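PDB 2E7Z: acetylene hydratase from Pelobacter acetylenicus, which catalyses the hydration of acetylene to acetaldehyde, using a tungsten-bis(molybdopterin guanine dinucleotide) cofactor and a [4Fe-4S] cluster. Local coordinates for residues A416-K428 against F688-D702. Sequence-based numbering, arbitrary orientation.
Sequences ALMGYANQQNALK and FSGAMLHNDAMVLSD. With MGD (2-amino-5,6-dimercapto-7-methyl-3,7,8a,9-tetrahydro-8-oxa-1,3,9,10-tetraaza-anthracen-4-one guanosine dinucleotide), chain E.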
loop_
_atom_site.group_PDB
_atom_site.type_symbol
_atom_site.label_atom_id
_atom_site.label_comp_id
_atom_site.label_asym_id
_atom_site.label_seq_id
_atom_site.Cartn_x
_atom_site.Cartn_y
_atom_site.Cartn_z
ATOM N N ALA A 416 1.751 4.993 -12.094
ATOM C CA ALA A 416 0.951 3.803 -12.375
ATOM C C ALA A 416 1.593 2.808 -13.331
ATOM O O ALA A 416 1.464 1.594 -13.147
ATOM C CB ALA A 416 -0.464 4.203 -12.873
ATOM N N LEU A 417 2.321 3.293 -14.338
ATOM C CA LEU A 417 3.019 2.382 -15.235
ATOM C C LEU A 417 3.830 1.346 -14.445
ATOM O O LEU A 417 3.935 0.189 -14.850
ATOM C CB LEU A 417 3.934 3.179 -16.187
ATOM C CG LEU A 417 4.801 2.313 -17.083
ATOM C CD1 LEU A 417 3.981 1.526 -18.099
ATOM C CD2 LEU A 417 5.809 3.222 -17.791
ATOM N N MET A 418 4.448 1.799 -13.353
ATOM C CA MET A 418 5.424 1.000 -12.617
ATOM C C MET A 418 4.912 0.484 -11.281
ATOM O O MET A 418 5.692 -0.118 -10.525
ATOM C CB MET A 418 6.699 1.848 -12.371
ATOM C CG MET A 418 7.564 2.077 -13.630
ATOM S SD MET A 418 8.910 3.278 -13.420
ATOM C CE MET A 418 9.711 2.785 -11.875
ATOM N N GLY A 419 3.622 0.715 -10.997
ATOM C CA GLY A 419 3.111 0.575 -9.633
ATOM C C GLY A 419 2.297 -0.673 -9.399
ATOM O O GLY A 419 1.714 -0.847 -8.316
ATOM N N TYR A 420 2.235 -1.561 -10.397
ATOM C CA TYR A 420 1.430 -2.783 -10.297
ATOM C C TYR A 420 2.287 -3.967 -10.766
ATOM O O TYR A 420 3.454 -4.039 -10.419
ATOM C CB TYR A 420 0.093 -2.622 -11.047
ATOM C CG TYR A 420 -0.733 -1.462 -10.523
ATOM C CD1 TYR A 420 -0.560 -0.163 -11.035
ATOM C CD2 TYR A 420 -1.671 -1.656 -9.497
ATOM C CE1 TYR A 420 -1.300 0.915 -10.542
ATOM C CE2 TYR A 420 -2.445 -0.581 -9.023
ATOM C CZ TYR A 420 -2.250 0.688 -9.553
ATOM O OH TYR A 420 -3.000 1.705 -9.058
ATOM N N ALA A 421 1.701 -4.925 -11.473
ATOM C CA ALA A 421 2.461 -5.981 -12.120
ATOM C C ALA A 421 2.416 -5.751 -13.638
ATOM O O ALA A 421 1.969 -4.695 -14.103
ATOM C CB ALA A 421 1.897 -7.339 -11.741
ATOM N N ASN A 422 2.911 -6.721 -14.413
ATOM C CA ASN A 422 2.721 -6.756 -15.866
ATOM C C ASN A 422 2.828 -5.345 -16.486
ATOM O O ASN A 422 1.868 -4.835 -17.085
ATOM C CB ASN A 422 1.402 -7.463 -16.207
ATOM C CG ASN A 422 1.315 -7.826 -17.692
ATOM O OD1 ASN A 422 2.246 -7.563 -18.477
ATOM N ND2 ASN A 422 0.197 -8.417 -18.080
ATOM N N GLN A 423 4.003 -4.745 -16.337
ATOM C CA GLN A 423 4.235 -3.396 -16.787
ATOM C C GLN A 423 4.017 -3.254 -18.284
ATOM O O GLN A 423 3.585 -2.207 -18.741
ATOM C CB GLN A 423 5.640 -2.971 -16.395
ATOM C CG GLN A 423 5.990 -1.528 -16.758
ATOM C CD GLN A 423 7.251 -1.110 -16.046
ATOM O OE1 GLN A 423 7.402 -1.391 -14.863
ATOM N NE2 GLN A 423 8.145 -0.422 -16.749
ATOM N N GLN A 424 4.315 -4.299 -19.050
ATOM C CA GLN A 424 4.096 -4.225 -20.497
ATOM C C GLN A 424 2.598 -3.983 -20.796
ATOM O O GLN A 424 2.250 -3.269 -21.745
ATOM C CB GLN A 424 4.603 -5.513 -21.147
ATOM C CG GLN A 424 6.023 -5.862 -20.808
ATOM C CD GLN A 424 6.258 -6.762 -19.545
ATOM O OE1 GLN A 424 5.501 -6.782 -18.537
ATOM N NE2 GLN A 424 7.351 -7.496 -19.608
ATOM N N ASN A 425 1.711 -4.611 -20.029
ATOM C CA ASN A 425 0.293 -4.472 -20.274
ATOM C C ASN A 425 -0.180 -3.098 -19.793
ATOM O O ASN A 425 -1.066 -2.505 -20.386
ATOM C CB ASN A 425 -0.496 -5.600 -19.600
ATOM C CG ASN A 425 -1.864 -5.710 -20.131
ATOM O OD1 ASN A 425 -2.066 -5.691 -21.358
ATOM N ND2 ASN A 425 -2.834 -5.840 -19.225
ATOM N N ALA A 426 0.417 -2.586 -18.720
ATOM C CA ALA A 426 0.055 -1.254 -18.278
ATOM C C ALA A 426 0.435 -0.246 -19.367
ATOM O O ALA A 426 -0.335 0.663 -19.648
ATOM C CB ALA A 426 0.692 -0.913 -16.947
ATOM N N LEU A 427 1.604 -0.433 -19.992
ATOM C CA LEU A 427 2.017 0.417 -21.108
ATOM C C LEU A 427 1.001 0.297 -22.261
ATOM O O LEU A 427 0.554 1.307 -22.809
ATOM C CB LEU A 427 3.435 0.072 -21.576
ATOM C CG LEU A 427 3.869 0.883 -22.802
ATOM C CD1 LEU A 427 3.848 2.405 -22.565
ATOM C CD2 LEU A 427 5.259 0.399 -23.198
ATOM N N LYS A 428 0.622 -0.938 -22.616
ATOM C CA LYS A 428 -0.333 -1.129 -23.696
ATOM C C LYS A 428 -1.663 -0.415 -23.360
ATOM O O LYS A 428 -2.275 0.240 -24.209
ATOM C CB LYS A 428 -0.588 -2.628 -23.956
ATOM C CG LYS A 428 -1.599 -2.843 -25.062
ATOM C CD LYS A 428 -1.826 -4.290 -25.376
ATOM C CE LYS A 428 -2.955 -4.353 -26.387
ATOM N NZ LYS A 428 -3.146 -5.708 -26.957
ATOM N N PHE A 688 11.170 4.918 -21.459
ATOM C CA PHE A 688 10.607 5.906 -20.541
ATOM C C PHE A 688 11.542 6.131 -19.370
ATOM O O PHE A 688 11.232 5.863 -18.197
ATOM C CB PHE A 688 9.164 5.524 -20.152
ATOM C CG PHE A 688 8.285 5.403 -21.348
ATOM C CD1 PHE A 688 7.798 6.543 -21.962
ATOM C CD2 PHE A 688 8.040 4.162 -21.937
ATOM C CE1 PHE A 688 7.050 6.462 -23.136
ATOM C CE2 PHE A 688 7.293 4.074 -23.102
ATOM C CZ PHE A 688 6.775 5.203 -23.691
ATOM N N SER A 689 12.727 6.612 -19.744
ATOM C CA SER A 689 13.777 6.960 -18.787
ATOM C C SER A 689 14.124 5.749 -17.921
ATOM O O SER A 689 14.319 5.865 -16.705
ATOM C CB SER A 689 13.394 8.174 -17.935
ATOM O OG SER A 689 13.055 9.279 -18.751
ATOM N N GLY A 690 14.229 4.590 -18.568
ATOM C CA GLY A 690 14.660 3.381 -17.882
ATOM C C GLY A 690 13.591 2.555 -17.194
ATOM O O GLY A 690 13.884 1.472 -16.702
ATOM N N ALA A 691 12.357 3.054 -17.158
ATOM C CA ALA A 691 11.265 2.292 -16.554
ATOM C C ALA A 691 11.175 0.872 -17.106
ATOM O O ALA A 691 11.017 -0.075 -16.337
ATOM C CB ALA A 691 9.975 3.013 -16.832
ATOM N N MET A 692 11.258 0.750 -18.434
ATOM C CA MET A 692 11.075 -0.541 -19.109
ATOM C C MET A 692 12.280 -1.453 -18.963
ATOM O O MET A 692 12.201 -2.626 -19.311
ATOM C CB MET A 692 10.737 -0.339 -20.599
ATOM C CG MET A 692 9.496 0.575 -20.886
ATOM S SD MET A 692 7.940 0.057 -20.120
ATOM C CE MET A 692 7.610 -1.453 -21.064
ATOM N N LEU A 693 13.372 -0.913 -18.433
ATOM C CA LEU A 693 14.628 -1.652 -18.254
ATOM C C LEU A 693 14.892 -2.031 -16.799
ATOM O O LEU A 693 15.522 -3.044 -16.534
ATOM C CB LEU A 693 15.811 -0.826 -18.784
ATOM C CG LEU A 693 15.935 -0.728 -20.306
ATOM C CD1 LEU A 693 17.088 0.211 -20.659
ATOM C CD2 LEU A 693 16.137 -2.108 -20.943
ATOM N N HIS A 694 14.430 -1.222 -15.849
ATOM C CA HIS A 694 14.877 -1.404 -14.463
ATOM C C HIS A 694 13.786 -1.611 -13.410
ATOM O O HIS A 694 14.154 -1.785 -12.239
ATOM C CB HIS A 694 15.778 -0.237 -14.016
ATOM C CG HIS A 694 16.881 0.058 -14.966
ATOM N ND1 HIS A 694 17.922 -0.818 -15.196
ATOM C CD2 HIS A 694 17.123 1.146 -15.734
ATOM C CE1 HIS A 694 18.750 -0.287 -16.078
ATOM N NE2 HIS A 694 18.298 0.910 -16.413
ATOM N N ASN A 695 12.495 -1.607 -13.789
ATOM C CA ASN A 695 11.457 -1.763 -12.788
ATOM C C ASN A 695 11.046 -3.212 -12.647
ATOM O O ASN A 695 10.933 -3.937 -13.656
ATOM C CB ASN A 695 10.212 -0.937 -13.138
ATOM C CG ASN A 695 9.248 -0.862 -11.989
ATOM O OD1 ASN A 695 8.029 -1.161 -12.124
ATOM N ND2 ASN A 695 9.756 -0.498 -10.849
ATOM N N ASP A 696 10.761 -3.620 -11.405
ATOM C CA ASP A 696 10.343 -4.996 -11.125
ATOM C C ASP A 696 9.076 -5.428 -11.875
ATOM O O ASP A 696 8.929 -6.595 -12.222
ATOM C CB ASP A 696 10.194 -5.268 -9.617
ATOM C CG ASP A 696 9.137 -4.409 -8.942
ATOM O OD1 ASP A 696 8.968 -3.235 -9.344
ATOM O OD2 ASP A 696 8.484 -4.903 -8.000
ATOM N N ALA A 697 8.164 -4.493 -12.134
ATOM C CA ALA A 697 6.895 -4.885 -12.768
ATOM C C ALA A 697 7.095 -5.438 -14.175
ATOM O O ALA A 697 6.192 -6.080 -14.725
ATOM C CB ALA A 697 5.910 -3.737 -12.745
ATOM N N MET A 698 8.283 -5.202 -14.760
ATOM C CA MET A 698 8.611 -5.824 -16.041
ATOM C C MET A 698 8.614 -7.359 -15.997
ATOM O O MET A 698 8.499 -8.007 -17.029
ATOM C CB MET A 698 9.971 -5.333 -16.566
ATOM C CG MET A 698 10.004 -3.868 -17.055
ATOM S SD MET A 698 8.821 -3.573 -18.391
ATOM C CE MET A 698 9.497 -4.656 -19.659
ATOM N N VAL A 699 8.807 -7.936 -14.814
ATOM C CA VAL A 699 9.008 -9.382 -14.712
ATOM C C VAL A 699 7.934 -10.078 -13.937
ATOM O O VAL A 699 8.039 -11.282 -13.703
ATOM C CB VAL A 699 10.415 -9.717 -14.097
ATOM C CG1 VAL A 699 11.467 -8.835 -14.715
ATOM C CG2 VAL A 699 10.433 -9.592 -12.566
ATOM N N LEU A 700 6.879 -9.332 -13.592
ATOM C CA LEU A 700 5.814 -9.867 -12.753
ATOM C C LEU A 700 4.571 -10.182 -13.543
ATOM O O LEU A 700 3.889 -9.277 -14.021
ATOM C CB LEU A 700 5.481 -8.900 -11.605
ATOM C CG LEU A 700 6.651 -8.598 -10.664
ATOM C CD1 LEU A 700 6.292 -7.412 -9.756
ATOM C CD2 LEU A 700 7.089 -9.815 -9.853
ATOM N N SER A 701 4.264 -11.465 -13.654
ATOM C CA SER A 701 3.060 -11.879 -14.338
ATOM C C SER A 701 1.805 -11.481 -13.568
ATOM O O SER A 701 1.808 -11.476 -12.343
ATOM C CB SER A 701 3.081 -13.406 -14.499
ATOM O OG SER A 701 1.910 -13.823 -15.157
ATOM N N ASP A 702 0.722 -11.163 -14.286
ATOM C CA ASP A 702 -0.593 -11.101 -13.646
ATOM C C ASP A 702 -1.586 -12.047 -14.301
ATOM O O ASP A 702 -2.802 -11.853 -14.207
ATOM C CB ASP A 702 -1.146 -9.677 -13.453
ATOM C CG ASP A 702 -1.377 -8.916 -14.740
ATOM O OD1 ASP A 702 -1.225 -9.485 -15.839
ATOM O OD2 ASP A 702 -1.783 -7.722 -14.620
HETATM P PB MGD E . 4.912 5.351 -6.857
HETATM O O1B MGD E . 4.422 4.273 -7.793
HETATM O O2B MGD E . 6.366 5.617 -6.726
HETATM O O3B MGD E . 4.388 5.105 -5.361
HETATM O O3A MGD E . 2.709 3.376 -4.653
HETATM P PA MGD E . 2.907 4.974 -4.751
HETATM O O1A MGD E . 2.992 5.612 -3.397
HETATM O O2A MGD E . 1.878 5.441 -5.736
HETATM O "O5'" MGD E . 4.164 6.703 -7.321
HETATM C "C5'" MGD E . 4.082 7.790 -6.416
HETATM C "C4'" MGD E . 4.091 9.047 -7.264
HETATM O "O4'" MGD E . 3.702 10.135 -6.411
HETATM C "C3'" MGD E . 5.478 9.445 -7.757
HETATM O "O3'" MGD E . 5.444 9.568 -9.189
HETATM C "C2'" MGD E . 5.818 10.786 -7.073
HETATM O "O2'" MGD E . 6.583 11.727 -7.853
HETATM C "C1'" MGD E . 4.439 11.320 -6.794
HETATM N N9 MGD E . 4.306 12.219 -5.638
HETATM C C8 MGD E . 4.928 12.122 -4.436
HETATM N N7 MGD E . 4.480 13.064 -3.590
HETATM C C5 MGD E . 3.500 13.732 -4.236
HETATM C C6 MGD E . 2.600 14.834 -3.942
HETATM O O6 MGD E . 2.609 15.399 -2.828
HETATM N N1 MGD E . 1.740 15.176 -4.916
HETATM C C2 MGD E . 1.719 14.657 -6.139
HETATM N N2 MGD E . 0.789 15.103 -7.032
HETATM N N3 MGD E . 2.519 13.651 -6.481
HETATM C C4 MGD E . 3.393 13.174 -5.571
HETATM C C10 MGD E . 3.202 2.716 -3.486
HETATM C C11 MGD E . 2.578 1.337 -3.471
HETATM O O11 MGD E . 3.142 0.648 -4.585
HETATM C C12 MGD E . 2.903 0.633 -2.177
HETATM S S12 MGD E . 2.543 1.432 -0.708
HETATM C C13 MGD E . 3.406 -0.613 -2.176
HETATM S S13 MGD E . 3.903 -1.389 -0.743
HETATM C C14 MGD E . 3.595 -1.415 -3.426
HETATM N N15 MGD E . 5.000 -1.587 -3.763
HETATM C C16 MGD E . 5.209 -2.214 -4.956
HETATM C C17 MGD E . 6.357 -3.085 -5.243
HETATM O O17 MGD E . 7.219 -3.308 -4.365
HETATM N N18 MGD E . 6.434 -3.635 -6.471
HETATM C C19 MGD E . 5.511 -3.424 -7.443
HETATM N N19 MGD E . 5.649 -3.999 -8.656
HETATM N N20 MGD E . 4.457 -2.620 -7.252
HETATM C C21 MGD E . 4.259 -2.027 -6.068
HETATM N N22 MGD E . 3.184 -1.255 -5.888
HETATM C C23 MGD E . 2.833 -0.743 -4.580
HETATM O O HOH W 1 -1.056 -5.601 -12.842
HETATM O O HOH W 2 -2.231 -5.793 -16.504
#
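The flat amide of Asn-422 and carboxylate of Asp-702 stand nearly perpendicular, their planes 83° apart. Asn-422 ND2 donates to Asp-702 OD1 at 2.9 Å, reaching it from above the carboxylate plane. Asp-702 OD2 also takes one water shared with Ala-421 N and another shared with Asn-425 ND2, and is hydrogen-bonded to Thr-392 OG1. The amide of Gln-424 meets Met-698: NE2 gives a bent bond to Met-698 O, tilted from the amide plane, and lies 3.6 Å from the CE methyl. With chi2 at 90°, the Gln-424 chain folds back toward that carbonyl. A leucine in place of Gln-424 has no N-H to give, and the carbonyl of Met-698 would probably be left without its mate from this helix. The Gln-423 amide lies among sulfurs. Its chain is extended, with CG anti to the backbone N (chi1 -177°), which carries NE2 to weak bonds with Ala-691 O and Met-692 SD; Met-698 SD is 3.6 Å from NE2. Leu-427 CD1 approaches the Phe-688 ring obliquely, and Leu-427 CD2 touches Met-692 CE at 3.7 Å. Two backbone hydrogen bonds tie the segments together: Asn-422 N to Leu-700 O, and Gln-423 N to Ala-697 O, 3.0 Å. Together the segments hold the pterin end of one cofactor: Gly-419 O and Tyr-420 O accept from MGD N22 and N19, while Asp-696 OD2 accepts from both N18 and N19. His-673 ND1 is hydrogen-bonded to Asp-696 OD1. The contact joins the start of helix 423-431, which follows strand 408-412, to the dinucleotide-binding domain. Helix 391-400 touches Tyr-420 and Asn-425, and strands 596-600 and 668-671 lie against Asp-696.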